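Aldehyde dehydrogenase (Trypanosoma brucei, PDB 5MYP) probably catalyses the NAD+-dependent oxidation of aldehydes to carboxylic acids. Local coordinates at residues 126-130 against 253-259. Residues are numbered along the deposited sequence.
Sequences TWNYP and INAGQTC
A single water is held by two donors from different domains, Asn-128 ND2 (2.7 Å) and Cys-259 N (3.0 Å). In aldehyde dehydrogenases this amide pair forms the oxyanion hole, so the water probably sits where the substrate oxygen would bind. Cys-259 is the predicted nucleophile. Neither segment is a regular strand. The 126-130 loop follows strand 110-124 of the nucleotide-binding domain; the 253-259 loop leads to strand 264-268 of the catalytic domain. Their closest CA atoms, those of Asn-128 and Gln-257, are 6.5 Å apart. Asn-254, Ala-255 and Gly-256 all have positive phi (55°, 51°, 81°), and Gln-257 (-91°/69°) centres an inverse gamma turn. This bend presents Gln-257 O to two amides: Asn-128 ND2 at 3.1 Å (163°), with Asn-128 chi1 p, and Asn-254 ND2 at 2.8 Å (156°). Asn-254 ND2 also lies over one face of Tyr-129. Gln-257 NE2 returns to Asn-254 O (2.9 Å, 176°), tying the bend together, while its OE1 meets the edge of Trp-127 at CH2 (3.5 Å). Arg-67 and Arg-65 bind Asn-254 OD1. With Tyr-129 chi1 m, its hydroxyl OH donates to Thr-258 OG1 at 2.8 Å.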
ATOM      1  N   THR A 126      15.279   7.511 -11.489  1.00 14.58           N
ATOM      2  CA  THR A 126      15.816   8.829 -11.182  1.00 15.21           C
ATOM      3  C   THR A 126      17.286   8.883 -11.630  1.00 15.59           C
ATOM      4  O   THR A 126      17.859   7.872 -12.056  1.00 15.52           O
ATOM      5  CB  THR A 126      15.611   9.200  -9.688  1.00 15.39           C
ATOM      6  OG1 THR A 126      16.040  10.548  -9.464  1.00 15.80           O
ATOM      7  CG2 THR A 126      16.359   8.254  -8.753  1.00 15.67           C
ATOM      8  N   TRP A 127      17.875  10.068 -11.535  1.00 15.70           N
ATOM      9  CA  TRP A 127      19.186  10.356 -12.144  1.00 16.13           C
ATOM     10  C   TRP A 127      20.396  10.146 -11.228  1.00 16.25           C
ATOM     11  O   TRP A 127      21.509   9.984 -11.725  1.00 16.45           O
ATOM     12  CB  TRP A 127      19.225  11.790 -12.704  1.00 16.36           C
ATOM     13  CG  TRP A 127      18.877  12.849 -11.708  1.00 16.55           C
ATOM     14  CD1 TRP A 127      17.654  13.423 -11.517  1.00 16.79           C
ATOM     15  CD2 TRP A 127      19.755  13.448 -10.752  1.00 16.96           C
ATOM     16  NE1 TRP A 127      17.718  14.349 -10.508  1.00 16.81           N
ATOM     17  CE2 TRP A 127      18.995  14.383 -10.018  1.00 16.85           C
ATOM     18  CE3 TRP A 127      21.116  13.294 -10.450  1.00 16.87           C
ATOM     19  CZ2 TRP A 127      19.550  15.164  -9.000  1.00 16.97           C
ATOM     20  CZ3 TRP A 127      21.666  14.061  -9.427  1.00 16.99           C
ATOM     21  CH2 TRP A 127      20.882  14.983  -8.717  1.00 16.92           C
ATOM     22  N   ASN A 128      20.194  10.176  -9.910  1.00 16.09           N
ATOM     23  CA  ASN A 128      21.320  10.241  -8.959  1.00 16.36           C
ATOM     24  C   ASN A 128      22.075   8.911  -8.804  1.00 16.30           C
ATOM     25  O   ASN A 128      23.303   8.905  -8.683  1.00 16.29           O
ATOM     26  CB  ASN A 128      20.876  10.821  -7.599  1.00 16.55           C
ATOM     27  CG  ASN A 128      19.919   9.917  -6.842  1.00 16.73           C
ATOM     28  OD1 ASN A 128      19.125   9.197  -7.439  1.00 17.22           O
ATOM     29  ND2 ASN A 128      19.985   9.964  -5.519  1.00 17.02           N
ATOM     30  N   TYR A 129      21.339   7.799  -8.810  1.00 16.18           N
ATOM     31  CA  TYR A 129      21.919   6.456  -8.932  1.00 16.12           C
ATOM     32  C   TYR A 129      21.130   5.766 -10.043  1.00 16.00           C
ATOM     33  O   TYR A 129      20.207   4.999  -9.775  1.00 15.87           O
ATOM     34  CB  TYR A 129      21.854   5.700  -7.607  1.00 16.32           C
ATOM     35  CG  TYR A 129      22.675   6.373  -6.532  1.00 16.51           C
ATOM     36  CD1 TYR A 129      24.033   6.085  -6.371  1.00 16.53           C
ATOM     37  CD2 TYR A 129      22.103   7.325  -5.698  1.00 16.64           C
ATOM     38  CE1 TYR A 129      24.787   6.718  -5.395  1.00 16.73           C
ATOM     39  CE2 TYR A 129      22.847   7.965  -4.719  1.00 16.64           C
ATOM     40  CZ  TYR A 129      24.185   7.663  -4.565  1.00 16.78           C
ATOM     41  OH  TYR A 129      24.918   8.306  -3.588  1.00 17.02           O
ATOM     42  N   PRO A 130      21.478   6.077 -11.306  1.00 16.21           N
ATOM     43  CA  PRO A 130      20.596   5.786 -12.433  1.00 16.37           C
ATOM     44  C   PRO A 130      20.500   4.320 -12.849  1.00 16.50           C
ATOM     45  O   PRO A 130      19.564   3.976 -13.570  1.00 17.15           O
ATOM     46  CB  PRO A 130      21.183   6.639 -13.562  1.00 16.36           C
ATOM     47  CG  PRO A 130      22.633   6.740 -13.235  1.00 16.16           C
ATOM     48  CD  PRO A 130      22.729   6.733 -11.742  1.00 16.14           C
ATOM     49  N   ILE A 253      29.593  11.139  -0.862  1.00 16.34           N
ATOM     50  CA  ILE A 253      29.116  10.274  -1.950  1.00 16.56           C
ATOM     51  C   ILE A 253      28.083  11.007  -2.815  1.00 16.35           C
ATOM     52  O   ILE A 253      27.158  11.644  -2.294  1.00 15.81           O
ATOM     53  CB  ILE A 253      28.570   8.904  -1.460  1.00 17.05           C
ATOM     54  CG1 ILE A 253      27.371   9.056  -0.509  1.00 17.31           C
ATOM     55  CG2 ILE A 253      29.687   8.089  -0.813  1.00 17.07           C
ATOM     56  CD1 ILE A 253      26.800   7.737  -0.040  1.00 17.60           C
ATOM     57  N   ASN A 254      28.302  10.964  -4.130  1.00 16.04           N
ATOM     58  CA  ASN A 254      27.465  11.655  -5.115  1.00 16.19           C
ATOM     59  C   ASN A 254      27.308  13.174  -4.877  1.00 16.03           C
ATOM     60  O   ASN A 254      26.313  13.777  -5.298  1.00 15.90           O
ATOM     61  CB  ASN A 254      26.097  10.954  -5.202  1.00 16.22           C
ATOM     62  CG  ASN A 254      25.496  10.995  -6.593  1.00 16.45           C
ATOM     63  OD1 ASN A 254      26.205  10.917  -7.598  1.00 16.63           O
ATOM     64  ND2 ASN A 254      24.181  11.096  -6.659  1.00 16.53           N
ATOM     65  N   ALA A 255      28.306  13.784  -4.230  1.00 16.10           N
ATOM     66  CA  ALA A 255      28.273  15.205  -3.852  1.00 16.13           C
ATOM     67  C   ALA A 255      26.992  15.598  -3.097  1.00 16.06           C
ATOM     68  O   ALA A 255      26.382  16.630  -3.379  1.00 15.98           O
ATOM     69  CB  ALA A 255      28.476  16.074  -5.084  1.00 16.06           C
ATOM     70  N   GLY A 256      26.588  14.748  -2.152  1.00 16.03           N
ATOM     71  CA  GLY A 256      25.410  14.992  -1.311  1.00 16.30           C
ATOM     72  C   GLY A 256      24.055  14.654  -1.913  1.00 16.19           C
ATOM     73  O   GLY A 256      23.041  14.745  -1.222  1.00 16.28           O
ATOM     74  N   GLN A 257      24.037  14.234  -3.177  1.00 16.36           N
ATOM     75  CA  GLN A 257      22.798  14.061  -3.940  1.00 16.40           C
ATOM     76  C   GLN A 257      22.279  12.637  -3.766  1.00 16.34           C
ATOM     77  O   GLN A 257      22.289  11.827  -4.694  1.00 16.63           O
ATOM     78  CB  GLN A 257      23.032  14.422  -5.414  1.00 16.44           C
ATOM     79  CG  GLN A 257      23.392  15.894  -5.606  1.00 16.46           C
ATOM     80  CD  GLN A 257      24.038  16.207  -6.940  1.00 16.49           C
ATOM     81  OE1 GLN A 257      23.534  17.027  -7.703  1.00 16.25           O
ATOM     82  NE2 GLN A 257      25.166  15.569  -7.219  1.00 16.56           N
ATOM     83  N   THR A 258      21.833  12.361  -2.545  1.00 16.26           N
ATOM     84  CA  THR A 258      21.309  11.063  -2.137  1.00 16.64           C
ATOM     85  C   THR A 258      20.091  11.333  -1.252  1.00 16.65           C
ATOM     86  O   THR A 258      20.144  12.206  -0.376  1.00 15.95           O
ATOM     87  CB  THR A 258      22.363  10.258  -1.337  1.00 16.72           C
ATOM     88  OG1 THR A 258      23.616  10.258  -2.039  1.00 17.09           O
ATOM     89  CG2 THR A 258      21.921   8.819  -1.098  1.00 16.91           C
ATOM     90  N   CYS A 259      19.015  10.579  -1.477  0.50 16.91           N
ATOM     91  CA  CYS A 259      17.766  10.733  -0.719  0.50 17.21           C
ATOM     92  C   CYS A 259      17.889  10.413   0.770  0.50 16.72           C
ATOM     93  O   CYS A 259      17.045  10.835   1.564  0.50 16.86           O
ATOM     94  CB  CYS A 259      16.672   9.871  -1.339  0.50 17.68           C
ATOM     95  SG  CYS A 259      16.017  10.577  -2.866  0.50 19.16           S
TER
HETATM   96  O   HOH W   1      19.305   8.302  -3.463  1.00 19.71           O